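Local coordinates for protein vinylacetyl-CoA Delta-isomerase (Nitrosopumilus maritimus SCM1, PDB 6VJR) that probably dehydrates 4-hydroxybutyryl-CoA and isomerises vinylacetyl-CoA, using FAD and a [4Fe-4S] cluster, at residues His289-Tyr293 against Glu443-Gly449; Thr335-Gly340 against Val364-Val369; Asp359-Gln363 against Gln457-Met462. All coordinates share one frame; numbering follows the deposited sequence.

Contact 1: residues His289-Tyr293 against Glu443-Gly449; sequences HRRSY and ESMHGAG. With FE (Fe (III) ion), chain I; FAD (flavin-adenine dinucleotide), chain F; SF4 (iron/sulfur cluster), chain E.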
loop_
_atom_site.group_PDB
_atom_site.type_symbol
_atom_site.label_atom_id
_atom_site.label_comp_id
_atom_site.label_asym_id
_atom_site.label_seq_id
_atom_site.Cartn_x
_atom_site.Cartn_y
_atom_site.Cartn_z
ATOM N N HIS A 289 6.805 -0.921 -25.716
ATOM C CA HIS A 289 7.668 -0.169 -24.825
ATOM C C HIS A 289 7.262 -0.327 -23.352
ATOM O O HIS A 289 8.144 -0.356 -22.487
ATOM C CB HIS A 289 7.794 1.284 -25.239
ATOM C CG HIS A 289 9.022 1.911 -24.675
ATOM N ND1 HIS A 289 10.304 1.493 -24.953
ATOM C CD2 HIS A 289 9.145 2.897 -23.762
ATOM C CE1 HIS A 289 11.151 2.231 -24.205
ATOM N NE2 HIS A 289 10.458 3.095 -23.475
ATOM N N ARG A 290 5.968 -0.500 -23.084
ATOM C CA ARG A 290 5.469 -0.656 -21.718
ATOM C C ARG A 290 6.013 -1.930 -21.068
ATOM O O ARG A 290 6.089 -2.011 -19.858
ATOM C CB ARG A 290 3.944 -0.557 -21.696
ATOM C CG ARG A 290 3.524 0.903 -21.776
ATOM C CD ARG A 290 2.057 1.149 -21.832
ATOM N NE ARG A 290 1.793 2.575 -22.003
ATOM C CZ ARG A 290 0.679 3.068 -22.512
ATOM N NH1 ARG A 290 -0.381 2.309 -22.650
ATOM N NH2 ARG A 290 0.649 4.307 -22.923
ATOM N N ARG A 291 6.482 -2.919 -21.847
ATOM C CA ARG A 291 7.163 -4.044 -21.221
ATOM C C ARG A 291 8.672 -4.114 -21.497
ATOM O O ARG A 291 9.349 -5.013 -20.972
ATOM C CB ARG A 291 6.477 -5.380 -21.417
ATOM C CG ARG A 291 6.166 -5.833 -22.809
ATOM C CD ARG A 291 7.310 -6.565 -23.547
ATOM N NE ARG A 291 8.195 -5.654 -24.265
ATOM C CZ ARG A 291 9.047 -6.038 -25.250
ATOM N NH1 ARG A 291 9.267 -7.335 -25.537
ATOM N NH2 ARG A 291 9.707 -5.112 -25.912
ATOM N N SER A 292 9.228 -3.113 -22.193
ATOM C CA SER A 292 10.661 -2.881 -22.192
ATOM C C SER A 292 11.166 -2.444 -20.828
ATOM O O SER A 292 12.380 -2.528 -20.565
ATOM C CB SER A 292 11.047 -1.937 -23.328
ATOM O OG SER A 292 10.925 -2.657 -24.562
ATOM N N TYR A 293 10.230 -2.021 -19.962
ATOM C CA TYR A 293 10.547 -1.624 -18.585
ATOM C C TYR A 293 11.062 -2.773 -17.722
ATOM O O TYR A 293 11.443 -2.541 -16.584
ATOM C CB TYR A 293 9.414 -0.853 -17.879
ATOM C CG TYR A 293 9.296 0.503 -18.534
ATOM C CD1 TYR A 293 10.061 1.569 -18.085
ATOM C CD2 TYR A 293 8.473 0.697 -19.621
ATOM C CE1 TYR A 293 10.082 2.776 -18.740
ATOM C CE2 TYR A 293 8.470 1.902 -20.296
ATOM C CZ TYR A 293 9.311 2.914 -19.883
ATOM O OH TYR A 293 9.390 4.042 -20.596
ATOM N N GLU A 443 11.354 8.387 -15.185
ATOM C CA GLU A 443 11.071 7.763 -16.460
ATOM C C GLU A 443 10.229 6.499 -16.255
ATOM O O GLU A 443 9.378 6.191 -17.074
ATOM C CB GLU A 443 12.343 7.445 -17.228
ATOM C CG GLU A 443 12.024 7.318 -18.709
ATOM C CD GLU A 443 11.811 5.944 -19.229
ATOM O OE1 GLU A 443 12.267 5.006 -18.514
ATOM O OE2 GLU A 443 11.289 5.835 -20.362
ATOM N N SER A 444 10.397 5.799 -15.125
ATOM C CA SER A 444 9.476 4.721 -14.777
ATOM C C SER A 444 8.040 5.243 -14.719
ATOM O O SER A 444 7.078 4.598 -15.128
ATOM C CB SER A 444 9.893 4.016 -13.482
ATOM O OG SER A 444 11.095 3.294 -13.697
ATOM N N MET A 445 7.859 6.435 -14.149
ATOM C CA MET A 445 6.557 7.068 -14.069
ATOM C C MET A 445 5.971 7.428 -15.438
ATOM O O MET A 445 4.796 7.122 -15.680
ATOM C CB MET A 445 6.678 8.336 -13.210
ATOM C CG MET A 445 5.407 9.195 -13.045
ATOM S SD MET A 445 4.041 8.308 -12.316
ATOM C CE MET A 445 4.573 8.215 -10.603
ATOM N N HIS A 446 6.755 8.074 -16.310
ATOM C CA HIS A 446 6.194 8.713 -17.517
ATOM C C HIS A 446 6.538 8.035 -18.847
ATOM O O HIS A 446 5.902 8.289 -19.858
ATOM C CB HIS A 446 6.597 10.186 -17.606
ATOM C CG HIS A 446 5.880 11.005 -16.566
ATOM N ND1 HIS A 446 4.512 11.102 -16.568
ATOM C CD2 HIS A 446 6.308 11.630 -15.481
ATOM C CE1 HIS A 446 4.128 11.847 -15.536
ATOM N NE2 HIS A 446 5.216 12.200 -14.848
ATOM N N GLY A 447 7.567 7.242 -18.860
ATOM C CA GLY A 447 7.988 6.616 -20.107
ATOM C C GLY A 447 6.897 5.736 -20.740
ATOM O O GLY A 447 6.219 4.972 -20.073
ATOM N N ALA A 448 6.669 5.909 -22.049
ATOM C CA ALA A 448 5.546 5.313 -22.789
ATOM C C ALA A 448 4.175 5.674 -22.206
ATOM O O ALA A 448 3.182 4.952 -22.388
ATOM C CB ALA A 448 5.660 3.819 -22.868
ATOM N N GLY A 449 4.116 6.817 -21.556
ATOM C CA GLY A 449 2.864 7.351 -21.069
ATOM C C GLY A 449 2.772 7.333 -19.547
ATOM O O GLY A 449 3.217 6.421 -18.850
HETATM FE FE FE I . 10.939 4.516 -21.762
HETATM P PA FAD F . 1.791 15.348 -19.392
HETATM O O1A FAD F . 1.015 14.778 -20.507
HETATM O O2A FAD F . 1.877 16.818 -19.298
HETATM O O5B FAD F . 1.279 14.611 -18.076
HETATM C C5B FAD F . 1.165 15.297 -16.805
HETATM C C4B FAD F . -0.057 14.789 -16.099
HETATM O O4B FAD F . -1.241 15.283 -16.772
HETATM C C3B FAD F . -0.225 13.260 -16.006
HETATM O O3B FAD F . -0.806 12.899 -14.750
HETATM C C2B FAD F . -1.192 12.952 -17.142
HETATM O O2B FAD F . -1.939 11.750 -17.032
HETATM C C1B FAD F . -2.091 14.191 -17.102
HETATM N N9A FAD F . -2.706 14.508 -18.385
HETATM C C8A FAD F . -2.127 14.953 -19.555
HETATM N N7A FAD F . -2.966 15.182 -20.533
HETATM C C5A FAD F . -4.191 14.840 -19.989
HETATM C C6A FAD F . -5.495 14.855 -20.525
HETATM N N6A FAD F . -5.767 15.295 -21.754
HETATM N N1A FAD F . -6.497 14.392 -19.743
HETATM C C2A FAD F . -6.203 13.994 -18.492
HETATM N N3A FAD F . -5.031 13.968 -17.863
HETATM C C4A FAD F . -4.044 14.400 -18.672
HETATM N N1 FAD F . 9.180 10.201 -25.377
HETATM C C2 FAD F . 9.658 9.934 -26.637
HETATM O O2 FAD F . 8.976 10.100 -27.661
HETATM N N3 FAD F . 10.924 9.395 -26.766
HETATM C C4 FAD F . 11.799 9.124 -25.753
HETATM O O4 FAD F . 12.939 8.749 -25.967
HETATM C C4X FAD F . 11.312 9.507 -24.437
HETATM N N5 FAD F . 12.112 9.308 -23.384
HETATM C C5X FAD F . 11.734 9.876 -22.185
HETATM C C6 FAD F . 12.626 9.908 -21.103
HETATM C C7 FAD F . 12.295 10.512 -19.900
HETATM C C7M FAD F . 13.325 10.616 -18.801
HETATM C C8 FAD F . 10.980 10.978 -19.702
HETATM C C8M FAD F . 10.562 11.535 -18.372
HETATM C C9 FAD F . 10.056 10.882 -20.715
HETATM C C9A FAD F . 10.432 10.361 -21.979
HETATM N N10 FAD F . 9.557 10.365 -23.065
HETATM C C10 FAD F . 9.984 10.029 -24.350
HETATM C "C1'" FAD F . 8.307 11.130 -22.892
HETATM C "C2'" FAD F . 7.149 10.459 -22.195
HETATM O "O2'" FAD F . 6.513 9.600 -23.143
HETATM C "C3'" FAD F . 6.164 11.518 -21.681
HETATM O "O3'" FAD F . 6.812 12.166 -20.603
HETATM C "C4'" FAD F . 4.767 10.992 -21.314
HETATM O "O4'" FAD F . 4.043 10.612 -22.492
HETATM C "C5'" FAD F . 3.943 12.008 -20.545
HETATM O "O5'" FAD F . 3.812 13.194 -21.311
HETATM P P FAD F . 4.216 14.579 -20.726
HETATM O O1P FAD F . 5.595 14.592 -20.234
HETATM O O2P FAD F . 3.816 15.585 -21.722
HETATM O O3P FAD F . 3.318 14.810 -19.419
HETATM FE FE1 SF4 E . 13.512 2.911 -21.704
HETATM FE FE2 SF4 E . 14.948 1.508 -19.827
HETATM FE FE3 SF4 E . 16.136 3.341 -21.240
HETATM FE FE4 SF4 E . 15.541 0.983 -22.374
HETATM S S1 SF4 E . 17.072 1.348 -20.781
HETATM S S2 SF4 E . 15.166 3.111 -23.298
HETATM S S3 SF4 E . 13.474 0.591 -21.369
HETATM S S4 SF4 E . 14.387 3.728 -19.836
#
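Tyr293 and Glu443 meet at the iron(III) ion, Tyr293 from segment 289-293 and Glu443 from helix 437-446. The phenol OH of Tyr293 binds the iron at 2.0 Å. OE2 of Glu443 binds it at 1.9 Å. The two oxygens lie close together because both bind the metal; this is not a hydrogen bond. The carboxylate lies at the edge of the phenol ring, and the two planes are 25° apart. His289 adds the third protein ligand, with NE2 at 2.3 Å from the iron. Its CG is anti to the backbone N (chi1 -159°), which carries the imidazole over to the metal. Asp105 holds ND1, the other ring nitrogen, and so helps to fix the ring's rotation. The far carboxylate oxygen of Glu443 is paired with Lys296.

Ala448 packs between His289 and Arg290. Its CB sits at the edge of the His289 ring, 3.7 Å from CD2, and also touches CG of Arg290. Arg290 has an extended chain from CG to NE. NE reaches Ala448 O at 2.8 Å, and NH2 reaches the same oxygen at 2.7 Å. The guanidinium thus meets the carbonyl oxygen edge-on, with NE and NH2 side by side on the one atom. Ala448 belongs to the type II turn His446-Gly449, so the arginine probably helps to hold this turn against helix 278-292. Gly447, also in the turn, brings its CA to 3.0 Å from Tyr293 OH, and a CB there would collide with the phenol.

The buried iron ties the two segments together. Phenol, carboxylate and imidazole ligands suit a ferric ion. Glu443 also touches the flavin, its CG 3.4 Å from FAD C7, consistent with a site shared by the cofactors.

Contact 2: residues Thr335-Gly340 against Val364-Val369; sequences TIFAAG and VCKHNV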
loop_
_atom_site.group_PDB
_atom_site.type_symbol
_atom_site.label_atom_id
_atom_site.label_comp_id
_atom_site.label_asym_id
_atom_site.label_seq_id
_atom_site.Cartn_x
_atom_site.Cartn_y
_atom_site.Cartn_z
ATOM N N THR A 335 8.186 -8.937 -9.539
ATOM C CA THR A 335 6.805 -8.777 -9.974
ATOM C C THR A 335 6.793 -8.042 -11.332
ATOM O O THR A 335 6.044 -8.371 -12.243
ATOM C CB THR A 335 5.990 -8.041 -8.888
ATOM O OG1 THR A 335 5.872 -8.876 -7.740
ATOM C CG2 THR A 335 4.553 -7.829 -9.341
ATOM N N ILE A 336 7.596 -6.977 -11.458
ATOM C CA ILE A 336 7.719 -6.246 -12.710
ATOM C C ILE A 336 8.269 -7.178 -13.780
ATOM O O ILE A 336 7.740 -7.238 -14.920
ATOM C CB ILE A 336 8.599 -4.994 -12.537
ATOM C CG1 ILE A 336 7.926 -4.020 -11.600
ATOM C CG2 ILE A 336 8.907 -4.381 -13.898
ATOM C CD1 ILE A 336 8.890 -3.003 -11.031
ATOM N N PHE A 337 9.358 -7.861 -13.431
ATOM C CA PHE A 337 9.970 -8.732 -14.418
ATOM C C PHE A 337 8.962 -9.747 -14.962
ATOM O O PHE A 337 8.901 -10.004 -16.185
ATOM C CB PHE A 337 11.142 -9.472 -13.754
ATOM C CG PHE A 337 11.836 -10.442 -14.680
ATOM C CD1 PHE A 337 12.587 -9.985 -15.745
ATOM C CD2 PHE A 337 11.746 -11.821 -14.467
ATOM C CE1 PHE A 337 13.190 -10.889 -16.628
ATOM C CE2 PHE A 337 12.341 -12.694 -15.355
ATOM C CZ PHE A 337 13.069 -12.221 -16.410
ATOM N N ALA A 338 8.232 -10.396 -14.053
ATOM C CA ALA A 338 7.264 -11.439 -14.415
ATOM C C ALA A 338 6.238 -10.880 -15.393
ATOM O O ALA A 338 5.889 -11.520 -16.377
ATOM C CB ALA A 338 6.620 -11.936 -13.189
ATOM N N ALA A 339 5.699 -9.689 -15.106
ATOM C CA ALA A 339 4.692 -9.092 -15.978
ATOM C C ALA A 339 5.240 -8.893 -17.389
ATOM O O ALA A 339 4.557 -9.164 -18.373
ATOM C CB ALA A 339 4.098 -7.845 -15.342
ATOM N N GLY A 340 6.451 -8.344 -17.501
ATOM C CA GLY A 340 7.035 -8.049 -18.770
ATOM C C GLY A 340 7.290 -9.325 -19.559
ATOM O O GLY A 340 6.897 -9.397 -20.737
ATOM N N VAL A 364 0.098 -3.893 -17.428
ATOM C CA VAL A 364 0.338 -4.311 -16.057
ATOM C C VAL A 364 1.809 -4.154 -15.660
ATOM O O VAL A 364 2.134 -3.716 -14.573
ATOM C CB VAL A 364 -0.169 -5.763 -15.928
ATOM C CG1 VAL A 364 0.260 -6.330 -14.585
ATOM C CG2 VAL A 364 -1.677 -5.865 -16.139
ATOM N N CYS A 365 2.729 -4.534 -16.553
ATOM C CA CYS A 365 4.147 -4.345 -16.320
ATOM C C CYS A 365 4.425 -2.866 -16.029
ATOM O O CYS A 365 4.954 -2.479 -14.987
ATOM C CB CYS A 365 4.951 -4.837 -17.503
ATOM S SG CYS A 365 6.738 -4.595 -17.312
ATOM N N LYS A 366 4.059 -2.005 -16.954
ATOM C CA LYS A 366 4.354 -0.582 -16.823
ATOM C C LYS A 366 3.635 0.018 -15.614
ATOM O O LYS A 366 4.203 0.854 -14.920
ATOM C CB LYS A 366 3.958 0.108 -18.127
ATOM C CG LYS A 366 3.693 1.575 -17.939
ATOM C CD LYS A 366 4.939 2.415 -17.728
ATOM C CE LYS A 366 4.501 3.820 -17.686
ATOM N NZ LYS A 366 5.525 4.785 -17.362
ATOM N N HIS A 367 2.380 -0.364 -15.382
ATOM C CA HIS A 367 1.666 0.238 -14.249
ATOM C C HIS A 367 2.368 -0.067 -12.934
ATOM O O HIS A 367 2.455 0.812 -12.057
ATOM C CB HIS A 367 0.180 -0.078 -14.272
ATOM C CG HIS A 367 -0.652 0.996 -13.674
ATOM N ND1 HIS A 367 -0.665 2.263 -14.225
ATOM C CD2 HIS A 367 -1.445 1.050 -12.593
ATOM C CE1 HIS A 367 -1.524 3.017 -13.509
ATOM N NE2 HIS A 367 -1.988 2.308 -12.517
ATOM N N ASN A 368 2.857 -1.306 -12.782
ATOM C CA ASN A 368 3.664 -1.648 -11.624
ATOM C C ASN A 368 4.961 -0.835 -11.572
ATOM O O ASN A 368 5.438 -0.476 -10.489
ATOM C CB ASN A 368 3.844 -3.148 -11.475
ATOM C CG ASN A 368 2.564 -3.818 -11.051
ATOM O OD1 ASN A 368 1.877 -3.350 -10.125
ATOM N ND2 ASN A 368 2.222 -4.930 -11.679
ATOM N N VAL A 369 5.610 -0.679 -12.737
ATOM C CA VAL A 369 6.814 0.147 -12.850
ATOM C C VAL A 369 6.585 1.569 -12.315
ATOM O O VAL A 369 7.508 2.178 -11.767
ATOM C CB VAL A 369 7.333 0.123 -14.301
ATOM C CG1 VAL A 369 8.353 1.201 -14.621
ATOM C CG2 VAL A 369 7.898 -1.247 -14.609
#
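An antiparallel helix pair of the C-terminal domain, a helical region related to acyl-CoA dehydrogenases, forms this contact. Helix 320-345 runs against helix 359-369, and the short strands 348-349 and 355-356 lie between them in the chain. The segment axes come within 8.3 Å at an angle of 160°. No hydrogen bond crosses the interface.

The closest backbones are those of Ala339 and Cys365. The small Ala339 lets them approach: its CB rests 3.6 Å from Cys365 CA. The same CB also touches CG1 of Val364, more loosely. Ile336 lies one turn earlier and buries the largest share of surface on its segment. Its CG1 passes alongside Asn368 CB, and its CG2 faces both Cys365 and Val369. Val369 has two modelled conformers, so the very short distance to its CG2 is doubtful.

The polar end of Asn368 serves another subunit. Its OD1 bonds to His331 of the third subunit and its ND2 to Thr335 of that subunit. Thr335 OG1 of this chain is bonded to the backbone O of His331 in its own helix and to Asn368 of the third subunit, so the helix pair also builds an assembly interface.

Cys365 points toward helix 320-345 at the closest backbone approach. With SG anti to the backbone N (chi1 178°), the sulfur lies 3.7 Å from Ile336 O and 3.8 Å from the bare CA of Gly340.

Contact 3: residues Asp359-Gln363 against Gln457-Met462; sequences DMLAQ and QIQRQM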
loop_
_atom_site.group_PDB
_atom_site.type_symbol
_atom_site.label_atom_id
_atom_site.label_comp_id
_atom_site.label_asym_id
_atom_site.label_seq_id
_atom_site.Cartn_x
_atom_site.Cartn_y
_atom_site.Cartn_z
ATOM N N ASP A 359 -0.729 -6.915 -25.120
ATOM C CA ASP A 359 -0.934 -5.522 -24.726
ATOM C C ASP A 359 -1.404 -5.383 -23.272
ATOM O O ASP A 359 -0.896 -4.534 -22.545
ATOM C CB ASP A 359 -1.917 -4.860 -25.669
ATOM C CG ASP A 359 -1.993 -3.357 -25.500
ATOM O OD1 ASP A 359 -2.518 -2.936 -24.440
ATOM O OD2 ASP A 359 -1.517 -2.669 -26.413
ATOM N N MET A 360 -2.368 -6.183 -22.864
ATOM C CA MET A 360 -2.893 -6.104 -21.518
ATOM C C MET A 360 -1.771 -6.313 -20.510
ATOM O O MET A 360 -1.621 -5.529 -19.586
ATOM C CB MET A 360 -4.032 -7.103 -21.275
ATOM C CG MET A 360 -4.454 -7.141 -19.838
ATOM S SD MET A 360 -5.319 -5.700 -19.230
ATOM C CE MET A 360 -7.027 -6.222 -19.472
ATOM N N LEU A 361 -0.976 -7.352 -20.708
ATOM C CA LEU A 361 0.082 -7.628 -19.753
ATOM C C LEU A 361 1.203 -6.584 -19.777
ATOM O O LEU A 361 1.832 -6.358 -18.746
ATOM C CB LEU A 361 0.594 -9.037 -19.942
ATOM C CG LEU A 361 -0.431 -10.139 -19.708
ATOM C CD1 LEU A 361 0.101 -11.485 -20.113
ATOM C CD2 LEU A 361 -0.763 -10.150 -18.227
ATOM N N ALA A 362 1.437 -5.949 -20.939
ATOM C CA ALA A 362 2.341 -4.812 -20.999
ATOM C C ALA A 362 1.823 -3.685 -20.100
ATOM O O ALA A 362 2.617 -3.009 -19.466
ATOM C CB ALA A 362 2.533 -4.328 -22.394
ATOM N N GLN A 363 0.513 -3.423 -20.102
ATOM C CA GLN A 363 -0.029 -2.345 -19.261
ATOM C C GLN A 363 0.273 -2.637 -17.808
ATOM O O GLN A 363 0.589 -1.740 -17.022
ATOM C CB GLN A 363 -1.527 -2.170 -19.463
ATOM C CG GLN A 363 -1.986 -2.018 -20.897
ATOM C CD GLN A 363 -1.236 -0.956 -21.633
ATOM O OE1 GLN A 363 -0.973 0.142 -21.096
ATOM N NE2 GLN A 363 -0.921 -1.266 -22.885
ATOM N N GLN A 457 -5.986 2.102 -21.129
ATOM C CA GLN A 457 -5.793 0.961 -22.012
ATOM C C GLN A 457 -6.227 -0.352 -21.341
ATOM O O GLN A 457 -6.735 -1.250 -22.013
ATOM C CB GLN A 457 -4.335 0.878 -22.447
ATOM C CG GLN A 457 -4.054 -0.130 -23.532
ATOM C CD GLN A 457 -4.638 0.183 -24.898
ATOM O OE1 GLN A 457 -5.330 1.208 -25.147
ATOM N NE2 GLN A 457 -4.339 -0.773 -25.787
ATOM N N ILE A 458 -6.057 -0.474 -20.013
ATOM C CA ILE A 458 -6.609 -1.614 -19.300
ATOM C C ILE A 458 -8.130 -1.601 -19.450
ATOM O O ILE A 458 -8.743 -2.629 -19.719
ATOM C CB ILE A 458 -6.164 -1.610 -17.849
ATOM C CG1 ILE A 458 -4.633 -1.881 -17.741
ATOM C CG2 ILE A 458 -6.971 -2.618 -17.052
ATOM C CD1 ILE A 458 -4.054 -1.582 -16.357
ATOM N N GLN A 459 -8.757 -0.443 -19.220
ATOM C CA GLN A 459 -10.197 -0.287 -19.354
ATOM C C GLN A 459 -10.709 -0.788 -20.697
ATOM O O GLN A 459 -11.731 -1.452 -20.731
ATOM C CB GLN A 459 -10.604 1.149 -19.061
ATOM C CG GLN A 459 -12.101 1.407 -19.049
ATOM C CD GLN A 459 -12.403 2.813 -18.582
ATOM O OE1 GLN A 459 -12.958 3.026 -17.513
ATOM N NE2 GLN A 459 -11.928 3.801 -19.278
ATOM N N ARG A 460 -9.991 -0.452 -21.777
ATOM C CA ARG A 460 -10.380 -0.836 -23.113
ATOM C C ARG A 460 -10.398 -2.352 -23.306
ATOM O O ARG A 460 -11.128 -2.836 -24.177
ATOM C CB ARG A 460 -9.499 -0.146 -24.159
ATOM C CG ARG A 460 -9.814 1.336 -24.269
ATOM C CD ARG A 460 -8.914 2.013 -25.291
ATOM N NE ARG A 460 -9.247 1.469 -26.611
ATOM C CZ ARG A 460 -8.446 0.887 -27.507
ATOM N NH1 ARG A 460 -8.956 0.537 -28.678
ATOM N NH2 ARG A 460 -7.165 0.650 -27.252
ATOM N N GLN A 461 -9.565 -3.079 -22.567
ATOM C CA GLN A 461 -9.374 -4.494 -22.800
ATOM C C GLN A 461 -9.888 -5.426 -21.702
ATOM O O GLN A 461 -9.739 -6.633 -21.829
ATOM C CB GLN A 461 -7.851 -4.712 -22.892
ATOM C CG GLN A 461 -7.184 -4.056 -24.090
ATOM C CD GLN A 461 -5.701 -4.332 -24.059
ATOM O OE1 GLN A 461 -5.195 -5.348 -24.574
ATOM N NE2 GLN A 461 -4.993 -3.480 -23.345
ATOM N N MET A 462 -10.465 -4.887 -20.620
ATOM C CA MET A 462 -10.726 -5.635 -19.404
ATOM C C MET A 462 -12.034 -6.448 -19.425
ATOM O O MET A 462 -12.349 -7.119 -18.421
ATOM C CB MET A 462 -10.672 -4.686 -18.208
ATOM C CG MET A 462 -11.827 -3.765 -18.060
ATOM S SD MET A 462 -11.489 -2.717 -16.625
ATOM C CE MET A 462 -12.927 -1.667 -16.823
#
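Asp359 is the hub of the tight side of this contact, and its OD1 gathers several amide N-H groups. Gln457 NE2 gives the straightest bond to it, 3.1 Å long with an N-H...O angle of 165°, but comes down from above the carboxylate plane. Gln363 NE2 reaches the same oxygen at 2.8 Å from the opposite face. Gln461 NE2 adds a weak bond. Gln363 folds back at chi2 (-52°), which brings its NE2 over Asp359 O as well as OD1. Its flat amide then lies against Gln457 CG, 3.4 Å from NE2, while its CB packs on Ile458 CG1 at 3.6 Å. An alanine in place of Gln363 would probably leave Asp359 OD1 short of a donor, Arg290 NH1 without the amide oxygen that now accepts from it, and a gap beside Gln457.

Met360 forms a well-covered apolar flank. Its SD makes a longer contact, 4.1 Å from Ile458 CG2. Its CE reaches Gln461 CB at 3.8 Å. The loose side faces solvent at Gln457 and Arg460; Arg460 NH2 bonds to Gln457 OE1 and pairs with Glu283.

The two helices run antiparallel but strongly tilted, with 145° between the short segments. Helix 278-292 covers Asp359 and helix 489-494 covers Met360, while Ile458 and Met462 face Thr330 of the third subunit.

All three contacts lie in the helical C-terminal part of the chain. Helix 359-369 is shared by contacts 2 and 3, with its first half in contact 3 and its second half in contact 2. The segments 335-340 and 364-369 of contact 2 both fall between the two halves of contact 1, and contact 3 crosses both of the others along the chain. Centres of contacts 1 and 2 are about 10 Å apart, of 2 and 3 about 12 Å, and of 1 and 3 about 14 Å. Lys366 bonds to Ser444 O and Gly447 O, and contacts 1 and 3 are joined through Arg290. Helix 359-369 thus links the iron site to the third-subunit interface.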